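Local coordinates for alpha-1,3-glucanase (Bacillus circulans, PDB 5ZRU), which probably hydrolyses alpha-1,3-glucan as a member of glycoside hydrolase family GH87, this chain being the catalytic part of a longer protein, at residues 79-84 and 108-113; 133-138 and 346-351; 30-35 and 55-60. All blocks are in the same frame, centred on the assembly; numbering follows the deposited sequence.

Contact 1 of 3, residues 79-84 and 108-113. With PE5 (3,6,9,12,15,18,21,24-octaoxahexacosan-1-ol), chain C.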
loop_
_atom_site.group_PDB
_atom_site.type_symbol
_atom_site.label_atom_id
_atom_site.label_comp_id
_atom_site.label_asym_id
_atom_site.label_seq_id
_atom_site.Cartn_x
_atom_site.Cartn_y
_atom_site.Cartn_z
ATOM N N MET A 79 2.046 -9.948 11.834
ATOM C CA MET A 79 0.686 -10.463 11.955
ATOM C C MET A 79 -0.287 -9.423 11.423
ATOM O O MET A 79 -0.229 -8.258 11.828
ATOM C CB MET A 79 0.337 -10.807 13.410
ATOM C CG MET A 79 -1.129 -11.284 13.576
ATOM S SD MET A 79 -1.509 -11.806 15.268
ATOM C CE MET A 79 -1.358 -10.244 16.131
ATOM N N ARG A 80 -1.175 -9.841 10.522
ATOM C CA ARG A 80 -2.292 -9.005 10.097
ATOM C C ARG A 80 -3.518 -9.416 10.901
ATOM O O ARG A 80 -3.896 -10.597 10.907
ATOM C CB ARG A 80 -2.546 -9.120 8.596
ATOM C CG ARG A 80 -3.583 -8.115 8.082
ATOM C CD ARG A 80 -3.576 -8.058 6.568
ATOM N NE ARG A 80 -4.411 -6.972 6.060
ATOM C CZ ARG A 80 -5.661 -7.120 5.636
ATOM N NH1 ARG A 80 -6.244 -8.317 5.653
ATOM N NH2 ARG A 80 -6.329 -6.064 5.182
ATOM N N PHE A 81 -4.126 -8.447 11.585
ATOM C CA PHE A 81 -5.138 -8.721 12.599
ATOM C C PHE A 81 -6.227 -7.660 12.523
ATOM O O PHE A 81 -6.058 -6.610 11.893
ATOM C CB PHE A 81 -4.528 -8.716 14.015
ATOM C CG PHE A 81 -4.194 -7.330 14.498
ATOM C CD1 PHE A 81 -3.025 -6.713 14.086
ATOM C CD2 PHE A 81 -5.080 -6.620 15.298
ATOM C CE1 PHE A 81 -2.721 -5.414 14.486
ATOM C CE2 PHE A 81 -4.800 -5.327 15.695
ATOM C CZ PHE A 81 -3.607 -4.717 15.292
ATOM N N THR A 82 -7.340 -7.917 13.223
ATOM C CA THR A 82 -8.369 -6.904 13.437
ATOM C C THR A 82 -8.810 -6.947 14.897
ATOM O O THR A 82 -8.758 -7.995 15.547
ATOM C CB THR A 82 -9.596 -7.107 12.511
ATOM O OG1 THR A 82 -10.599 -6.123 12.811
ATOM C CG2 THR A 82 -10.207 -8.495 12.718
ATOM N N MET A 83 -9.227 -5.794 15.410
ATOM C CA MET A 83 -9.835 -5.690 16.731
ATOM C C MET A 83 -10.787 -4.499 16.708
ATOM O O MET A 83 -10.691 -3.646 15.825
ATOM C CB MET A 83 -8.774 -5.533 17.836
ATOM C CG MET A 83 -8.038 -4.196 17.811
ATOM S SD MET A 83 -6.691 -4.149 19.009
ATOM C CE MET A 83 -7.529 -3.855 20.563
ATOM N N PRO A 84 -11.734 -4.438 17.649
ATOM C CA PRO A 84 -12.773 -3.400 17.557
ATOM C C PRO A 84 -12.221 -2.003 17.793
ATOM O O PRO A 84 -11.237 -1.800 18.511
ATOM C CB PRO A 84 -13.763 -3.781 18.671
ATOM C CG PRO A 84 -13.378 -5.183 19.102
ATOM C CD PRO A 84 -11.914 -5.298 18.828
ATOM N N VAL A 108 1.773 -9.763 22.885
ATOM C CA VAL A 108 1.981 -8.739 21.866
ATOM C C VAL A 108 0.929 -7.653 22.068
ATOM O O VAL A 108 -0.267 -7.937 21.913
ATOM C CB VAL A 108 1.892 -9.327 20.450
ATOM C CG1 VAL A 108 2.016 -8.217 19.404
ATOM C CG2 VAL A 108 2.974 -10.351 20.250
ATOM N N PRO A 109 1.316 -6.427 22.402
ATOM C CA PRO A 109 0.324 -5.352 22.501
ATOM C C PRO A 109 -0.253 -5.018 21.133
ATOM O O PRO A 109 0.439 -5.073 20.112
ATOM C CB PRO A 109 1.126 -4.170 23.071
ATOM C CG PRO A 109 2.434 -4.753 23.542
ATOM C CD PRO A 109 2.680 -5.957 22.691
ATOM N N LEU A 110 -1.540 -4.664 21.134
ATOM C CA LEU A 110 -2.311 -4.382 19.932
ATOM C C LEU A 110 -3.163 -3.144 20.159
ATOM O O LEU A 110 -3.544 -2.837 21.293
ATOM C CB LEU A 110 -3.238 -5.558 19.558
ATOM C CG LEU A 110 -2.558 -6.903 19.316
ATOM C CD1 LEU A 110 -3.628 -7.971 19.182
ATOM C CD2 LEU A 110 -1.674 -6.830 18.063
ATOM N N THR A 111 -3.490 -2.445 19.072
ATOM C CA THR A 111 -4.377 -1.293 19.192
ATOM C C THR A 111 -5.171 -1.141 17.903
ATOM O O THR A 111 -4.709 -1.536 16.823
ATOM C CB THR A 111 -3.601 -0.001 19.511
ATOM O OG1 THR A 111 -4.522 1.085 19.704
ATOM C CG2 THR A 111 -2.649 0.359 18.367
ATOM N N SER A 112 -6.380 -0.580 18.022
ATOM C CA SER A 112 -7.138 -0.154 16.849
ATOM C C SER A 112 -7.015 1.344 16.611
ATOM O O SER A 112 -7.735 1.885 15.768
ATOM C CB SER A 112 -8.616 -0.568 16.958
ATOM O OG SER A 112 -9.205 -0.185 18.196
ATOM N N TYR A 113 -6.087 2.007 17.313
ATOM C CA TYR A 113 -5.865 3.449 17.167
ATOM C C TYR A 113 -5.634 3.853 15.714
ATOM O O TYR A 113 -6.225 4.825 15.227
ATOM C CB TYR A 113 -4.663 3.874 18.018
ATOM C CG TYR A 113 -4.247 5.330 17.840
ATOM C CD1 TYR A 113 -4.875 6.341 18.564
ATOM C CD2 TYR A 113 -3.228 5.689 16.958
ATOM C CE1 TYR A 113 -4.505 7.673 18.425
ATOM C CE2 TYR A 113 -2.850 7.038 16.802
ATOM C CZ TYR A 113 -3.495 8.012 17.547
ATOM O OH TYR A 113 -3.142 9.329 17.425
HETATM C C48 PE5 C . 3.092 6.318 20.107
HETATM C C50 PE5 C . 1.917 5.899 19.215
HETATM O O1 PE5 C . 0.880 5.372 20.000
HETATM C C1 PE5 C . -0.277 5.021 19.292
HETATM C C2 PE5 C . -1.264 4.278 20.196
HETATM O O2 PE5 C . -0.708 3.058 20.600
HETATM C C3 PE5 C . -1.442 2.339 21.550
HETATM C C4 PE5 C . -0.677 1.068 21.940
HETATM O O3 PE5 C . -0.410 0.301 20.796
HETATM C C5 PE5 C . 0.211 -0.939 21.004
HETATM C C6 PE5 C . 1.397 -1.117 20.044
HETATM O O4 PE5 C . 1.006 -1.687 18.820
HETATM C C7 PE5 C . 1.618 -1.157 17.672
HETATM C C8 PE5 C . 3.141 -1.176 17.817
HETATM O O5 PE5 C . 3.708 -0.342 16.857
HETATM C C9 PE5 C . 5.069 -0.063 17.048
HETATM C C10 PE5 C . 5.876 -0.857 16.030
HETATM O O6 PE5 C . 6.843 -1.613 16.696
HETATM C C11 PE5 C . 7.330 -2.706 15.975
HETATM C C12 PE5 C . 8.142 -3.615 16.886
HETATM O O7 PE5 C . 9.441 -3.635 16.381
HETATM C C13 PE5 C . 10.076 -4.880 16.423
HETATM C C14 PE5 C . 11.584 -4.646 16.462
HETATM O O8 PE5 C . 11.828 -3.500 17.226
HETATM C C15 PE5 C . 13.170 -3.094 17.312
HETATM C C16 PE5 C . 13.633 -3.176 18.774
HETATM O O52 PE5 C . 13.753 -1.896 19.332
#
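Leu110 sits over the ring of Phe81. Its CD2 lies 4.0 Å from the ring centroid and 10° off the normal, a CH-pi contact. The same methyl touches Met79 CE at 3.9 Å, where the two side chains cross at about a right angle. Thr111 O lies at the edge of the Phe81 ring, 3.7 Å from CZ. Met83 SD packs on the backbone, 3.5 Å from Thr111 C. At the end of the contact, Ser112 OG donates to Pro84 O at 2.6 Å. Met79, Phe81 and Leu110 are buried between the strands. On the other side of strand 108-111 Pro109 is exposed, and Thr111 CG2 lies 3.3 Å from O3 of the bound polyether PE5. Thr111 OG1, anti to the backbone N (chi1 -176°), accepts from Tyr113 N at 3.0 Å in an ST turn and also bonds Asn93 and Leu92. An alanine here would probably leave Tyr113 N and Asn93 OD1 without this hydroxyl and lose the methyl's touch on the polyether. The strands cross at -48° with 8.9 Å between axes and belong to different sheets, the face-to-face packing of a beta-sandwich.

Contact 2 of 3, residues 133-138 and 346-351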
loop_
_atom_site.group_PDB
_atom_site.type_symbol
_atom_site.label_atom_id
_atom_site.label_comp_id
_atom_site.label_asym_id
_atom_site.label_seq_id
_atom_site.Cartn_x
_atom_site.Cartn_y
_atom_site.Cartn_z
ATOM N N PRO A 133 -17.650 1.140 8.067
ATOM C CA PRO A 133 -16.211 0.995 8.328
ATOM C C PRO A 133 -15.439 0.365 7.178
ATOM O O PRO A 133 -15.912 -0.560 6.509
ATOM C CB PRO A 133 -16.178 0.079 9.560
ATOM C CG PRO A 133 -17.372 -0.812 9.357
ATOM C CD PRO A 133 -18.439 0.126 8.791
ATOM N N LEU A 134 -14.230 0.893 6.961
ATOM C CA LEU A 134 -13.153 0.248 6.219
ATOM C C LEU A 134 -11.876 0.412 7.039
ATOM O O LEU A 134 -11.904 0.965 8.146
ATOM C CB LEU A 134 -13.005 0.834 4.805
ATOM C CG LEU A 134 -14.190 0.607 3.855
ATOM C CD1 LEU A 134 -13.959 1.360 2.530
ATOM C CD2 LEU A 134 -14.393 -0.870 3.588
ATOM N N PHE A 135 -10.747 -0.078 6.509
ATOM C CA PHE A 135 -9.492 -0.117 7.277
ATOM C C PHE A 135 -9.692 -0.915 8.570
ATOM O O PHE A 135 -9.241 -0.519 9.643
ATOM C CB PHE A 135 -8.989 1.309 7.577
ATOM C CG PHE A 135 -7.514 1.410 7.973
ATOM C CD1 PHE A 135 -6.699 0.289 8.074
ATOM C CD2 PHE A 135 -6.960 2.656 8.243
ATOM C CE1 PHE A 135 -5.345 0.416 8.444
ATOM C CE2 PHE A 135 -5.617 2.794 8.602
ATOM C CZ PHE A 135 -4.809 1.668 8.711
ATOM N N ARG A 136 -10.392 -2.051 8.477
ATOM C CA ARG A 136 -10.649 -2.829 9.684
ATOM C C ARG A 136 -9.459 -3.684 10.107
ATOM O O ARG A 136 -9.422 -4.137 11.258
ATOM C CB ARG A 136 -11.902 -3.690 9.486
ATOM C CG ARG A 136 -13.188 -2.849 9.534
ATOM C CD ARG A 136 -14.419 -3.632 9.069
ATOM N NE ARG A 136 -14.444 -3.704 7.612
ATOM C CZ ARG A 136 -15.544 -3.876 6.885
ATOM N NH1 ARG A 136 -16.730 -4.010 7.477
ATOM N NH2 ARG A 136 -15.457 -3.892 5.566
ATOM N N PHE A 137 -8.485 -3.910 9.221
ATOM C CA PHE A 137 -7.313 -4.703 9.558
ATOM C C PHE A 137 -6.076 -3.814 9.684
ATOM O O PHE A 137 -6.011 -2.708 9.140
ATOM C CB PHE A 137 -7.081 -5.817 8.524
ATOM C CG PHE A 137 -8.023 -6.989 8.672
ATOM C CD1 PHE A 137 -9.302 -6.948 8.123
ATOM C CD2 PHE A 137 -7.631 -8.124 9.374
ATOM C CE1 PHE A 137 -10.182 -8.026 8.268
ATOM C CE2 PHE A 137 -8.502 -9.212 9.535
ATOM C CZ PHE A 137 -9.775 -9.168 8.980
ATOM N N ASP A 138 -5.100 -4.316 10.436
ATOM C CA ASP A 138 -3.842 -3.619 10.680
ATOM C C ASP A 138 -2.767 -4.681 10.867
ATOM O O ASP A 138 -3.054 -5.880 10.851
ATOM C CB ASP A 138 -3.949 -2.697 11.908
ATOM C CG ASP A 138 -2.909 -1.570 11.900
ATOM O OD1 ASP A 138 -2.082 -1.498 10.969
ATOM O OD2 ASP A 138 -2.920 -0.746 12.837
ATOM N N ILE A 346 5.276 -0.843 2.512
ATOM C CA ILE A 346 4.565 0.421 2.629
ATOM C C ILE A 346 3.117 0.032 2.867
ATOM O O ILE A 346 2.422 -0.393 1.937
ATOM C CB ILE A 346 4.736 1.292 1.380
ATOM C CG1 ILE A 346 6.231 1.510 1.097
ATOM C CG2 ILE A 346 3.996 2.625 1.553
ATOM C CD1 ILE A 346 6.556 1.957 -0.352
ATOM N N ARG A 347 2.673 0.104 4.122
ATOM C CA ARG A 347 1.466 -0.614 4.516
ATOM C C ARG A 347 0.642 0.195 5.500
ATOM O O ARG A 347 1.169 1.026 6.240
ATOM C CB ARG A 347 1.800 -1.970 5.158
ATOM C CG ARG A 347 2.691 -2.883 4.300
ATOM C CD ARG A 347 2.879 -4.232 5.005
ATOM N NE ARG A 347 3.686 -5.175 4.224
ATOM C CZ ARG A 347 4.362 -6.182 4.766
ATOM N NH1 ARG A 347 4.318 -6.357 6.088
ATOM N NH2 ARG A 347 5.085 -7.011 3.999
ATOM N N ASN A 348 -0.669 -0.054 5.498
ATOM C CA ASN A 348 -1.550 0.458 6.553
ATOM C C ASN A 348 -1.486 1.978 6.667
ATOM O O ASN A 348 -1.527 2.534 7.765
ATOM C CB ASN A 348 -1.207 -0.188 7.899
ATOM C CG ASN A 348 -1.065 -1.672 7.799
ATOM O OD1 ASN A 348 -1.980 -2.361 7.346
ATOM N ND2 ASN A 348 0.094 -2.187 8.211
ATOM N N ASN A 349 -1.391 2.665 5.535
ATOM C CA ASN A 349 -1.484 4.114 5.534
ATOM C C ASN A 349 -2.918 4.537 5.221
ATOM O O ASN A 349 -3.699 3.785 4.617
ATOM C CB ASN A 349 -0.501 4.720 4.529
ATOM C CG ASN A 349 0.932 4.306 4.808
ATOM O OD1 ASN A 349 1.565 4.813 5.742
ATOM N ND2 ASN A 349 1.454 3.363 4.005
ATOM N N LEU A 350 -3.263 5.748 5.678
ATOM C CA LEU A 350 -4.637 6.246 5.589
ATOM C C LEU A 350 -5.028 6.648 4.172
ATOM O O LEU A 350 -6.224 6.783 3.888
ATOM C CB LEU A 350 -4.818 7.439 6.537
ATOM C CG LEU A 350 -4.767 7.061 8.020
ATOM C CD1 LEU A 350 -4.356 8.233 8.883
ATOM C CD2 LEU A 350 -6.131 6.506 8.486
ATOM N N ALA A 351 -4.054 6.830 3.282
ATOM C CA ALA A 351 -4.312 7.165 1.882
ATOM C C ALA A 351 -3.273 6.471 0.999
ATOM O O ALA A 351 -2.967 5.305 1.240
ATOM C CB ALA A 351 -4.299 8.686 1.674
#
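The Asn348 side-chain amide, which lies against Asp138, is gripped at both ends. Its OD1 takes a bond from Asn372 ND2, and its ND2 bonds Glu317 OE1. With both ends bonded, the amide is fixed against rotation. Asn372 ND2 also bonds Phe137 O. Asp138 OD1 approaches the amide at the carbon, 3.3 Å from Asn348 CG. The carboxylate and amide planes are 73° apart, and the two groups are not hydrogen-bonded to each other. OD1 of Asp138 instead bonds His318 NE2. The contact joins two domains. Segment 133-138 belongs to the beta-sandwich domain, while 346-351 leaves a strand of the parallel beta-helix, the fold of the pectate lyase-like clan. Strand 345-347 pairs in parallel with 310-317 and 369-371. Phe135 reaches across to the beta-helix with CG anti to its backbone N (chi1 -162°). Its CZ lies 3.5 Å from Asn348 O. Leu350 CD2 meets the ring in plane at the edge, 3.7 Å from Phe135 CE2, and the two side chains cross at about a right angle. Gln117 touches both of these side chains. Nearby, Arg347 adds another tie between the domains, a salt bridge from NH1 to Glu139 OE1.

Contact 3 of 3, residues 30-35 and 55-60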
loop_
_atom_site.group_PDB
_atom_site.type_symbol
_atom_site.label_atom_id
_atom_site.label_comp_id
_atom_site.label_asym_id
_atom_site.label_seq_id
_atom_site.Cartn_x
_atom_site.Cartn_y
_atom_site.Cartn_z
ATOM N N GLY A 30 -10.385 -23.817 20.735
ATOM C CA GLY A 30 -10.713 -23.096 21.947
ATOM C C GLY A 30 -11.811 -22.068 21.809
ATOM O O GLY A 30 -11.951 -21.212 22.688
ATOM N N GLY A 31 -12.598 -22.127 20.738
ATOM C CA GLY A 31 -13.614 -21.129 20.471
ATOM C C GLY A 31 -13.377 -20.305 19.225
ATOM O O GLY A 31 -14.248 -19.503 18.862
ATOM N N ALA A 32 -12.232 -20.469 18.562
ATOM C CA ALA A 32 -11.959 -19.734 17.332
ATOM C C ALA A 32 -12.903 -20.198 16.228
ATOM O O ALA A 32 -13.296 -21.363 16.177
ATOM C CB ALA A 32 -10.503 -19.941 16.895
ATOM N N THR A 33 -13.291 -19.271 15.352
ATOM C CA THR A 33 -14.176 -19.584 14.236
ATOM C C THR A 33 -13.619 -19.004 12.943
ATOM O O THR A 33 -12.836 -18.052 12.950
ATOM C CB THR A 33 -15.599 -19.057 14.463
ATOM O OG1 THR A 33 -15.588 -17.627 14.512
ATOM C CG2 THR A 33 -16.181 -19.606 15.768
ATOM N N LEU A 34 -14.028 -19.602 11.826
ATOM C CA LEU A 34 -13.691 -19.094 10.500
ATOM C C LEU A 34 -14.747 -18.072 10.087
ATOM O O LEU A 34 -15.941 -18.381 10.070
ATOM C CB LEU A 34 -13.617 -20.248 9.498
ATOM C CG LEU A 34 -13.077 -20.092 8.071
ATOM C CD1 LEU A 34 -13.951 -19.230 7.167
ATOM C CD2 LEU A 34 -11.659 -19.561 8.097
ATOM N N GLN A 35 -14.315 -16.858 9.769
ATOM C CA GLN A 35 -15.213 -15.802 9.310
ATOM C C GLN A 35 -14.925 -15.550 7.844
ATOM O O GLN A 35 -13.760 -15.406 7.465
ATOM C CB GLN A 35 -15.011 -14.510 10.104
ATOM C CG GLN A 35 -15.168 -14.665 11.590
ATOM C CD GLN A 35 -16.580 -15.004 11.981
ATOM O OE1 GLN A 35 -16.820 -15.970 12.710
ATOM N NE2 GLN A 35 -17.531 -14.215 11.502
ATOM N N ILE A 55 -9.591 -15.808 10.897
ATOM C CA ILE A 55 -9.927 -16.562 12.103
ATOM C C ILE A 55 -10.315 -15.573 13.190
ATOM O O ILE A 55 -9.512 -14.718 13.588
ATOM C CB ILE A 55 -8.762 -17.456 12.562
ATOM C CG1 ILE A 55 -8.376 -18.434 11.460
ATOM C CG2 ILE A 55 -9.144 -18.218 13.834
ATOM C CD1 ILE A 55 -6.887 -18.501 11.237
ATOM N N ALA A 56 -11.542 -15.691 13.682
ATOM C CA ALA A 56 -11.988 -14.889 14.808
ATOM C C ALA A 56 -11.603 -15.578 16.112
ATOM O O ALA A 56 -11.785 -16.795 16.259
ATOM C CB ALA A 56 -13.498 -14.656 14.747
ATOM N N LEU A 57 -11.058 -14.792 17.049
ATOM C CA LEU A 57 -10.740 -15.210 18.410
ATOM C C LEU A 57 -11.671 -14.469 19.368
ATOM O O LEU A 57 -11.305 -13.428 19.933
ATOM C CB LEU A 57 -9.270 -14.926 18.736
ATOM C CG LEU A 57 -8.258 -15.407 17.689
ATOM C CD1 LEU A 57 -6.829 -15.038 18.090
ATOM C CD2 LEU A 57 -8.385 -16.903 17.457
ATOM N N PRO A 58 -12.899 -14.957 19.553
ATOM C CA PRO A 58 -13.889 -14.163 20.289
ATOM C C PRO A 58 -13.739 -14.220 21.793
ATOM O O PRO A 58 -14.236 -13.313 22.473
ATOM C CB PRO A 58 -15.233 -14.780 19.859
ATOM C CG PRO A 58 -14.918 -15.711 18.739
ATOM C CD PRO A 58 -13.501 -16.130 18.905
ATOM N N SER A 59 -13.070 -15.233 22.334
ATOM C CA SER A 59 -13.127 -15.488 23.762
ATOM C C SER A 59 -11.799 -16.048 24.235
ATOM O O SER A 59 -11.029 -16.613 23.460
ATOM C CB SER A 59 -14.263 -16.466 24.105
ATOM O OG SER A 59 -14.141 -17.653 23.334
ATOM N N ASN A 60 -11.547 -15.866 25.526
ATOM C CA ASN A 60 -10.420 -16.451 26.239
ATOM C C ASN A 60 -10.205 -17.909 25.845
ATOM O O ASN A 60 -11.115 -18.740 25.952
ATOM C CB ASN A 60 -10.682 -16.335 27.747
ATOM C CG ASN A 60 -9.483 -16.743 28.594
ATOM O OD1 ASN A 60 -8.382 -16.945 28.088
ATOM N ND2 ASN A 60 -9.700 -16.856 29.894
HETATM O O HOH W 1 -13.068 -19.648 24.559
#
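Thr33 and Ala56 form an antiparallel hydrogen-bonded pair. Thr33 N donates to Ala56 O at 3.0 Å. Ala56 N returns a bond to Thr33 O at 2.8 Å. The next pair, Leu34 with Ile55, is non-hydrogen-bonded. Gln35 folds back over Ala56. Its CB has no close partner in 55-60. CG, anti to the carbonyl carbon (chi1 -56°), lies 3.6 Å from Ala56 CB. The chain bends at the next bond (chi2 -67°), which keeps CD near the same methyl. At the tip, OE1 accepts from Thr33 OG1 at 2.7 Å, in plane and on a lone pair. This bond holds the amide over Ala56, and the Thr33 hydroxyl also touches that methyl. Ala32 packs elsewhere, with CB 3.7 Å from Leu57 CD2 and also against Ile55 CG2. Beyond the strands the two segments separate, and a water joins them. It donates to Gly30 O at 2.7 Å and to Asn60 O, and accepts from Ser59 OG at 2.6 Å. A CB on Gly31 would sit tight against Ser59 OG and be jammed against Gly30 O, which explains the glycine. Pro58 CD rests on Gly31 O. Strand 53-57 pairs on its other side with 166-174, and Ile55 packs close to Thr23, a calcium ligand. The arrangement is an antiparallel strand pair in the sheet of the D1 beta-sandwich, beside a calcium site, consistent with the carbohydrate-binding-module-like family of D1.

In the fold
All three contacts reach the same antiparallel sheet of the D1 domain. Contacts 1 and 2 touch, their centres about 12 Å apart. Phe81 N lies 2.9 Å from Asp138 O and Thr82 OG1 2.8 Å from Arg136 O, both probable hydrogen bonds. The calcium site of Ser115 and Trp116 is close to both: the Ser112 side chain is about 4 Å from those of both ligands, and the Phe135 side chain about 4 Å from that of Ser115. Contact 2 carries the sheet onto the beta-helix. Contact 3 touches neither, its centre about 15 Å from that of contact 1 and about 22 Å from that of contact 2. The polyether at contact 1 also bonds Asn256, so it bridges the two domains.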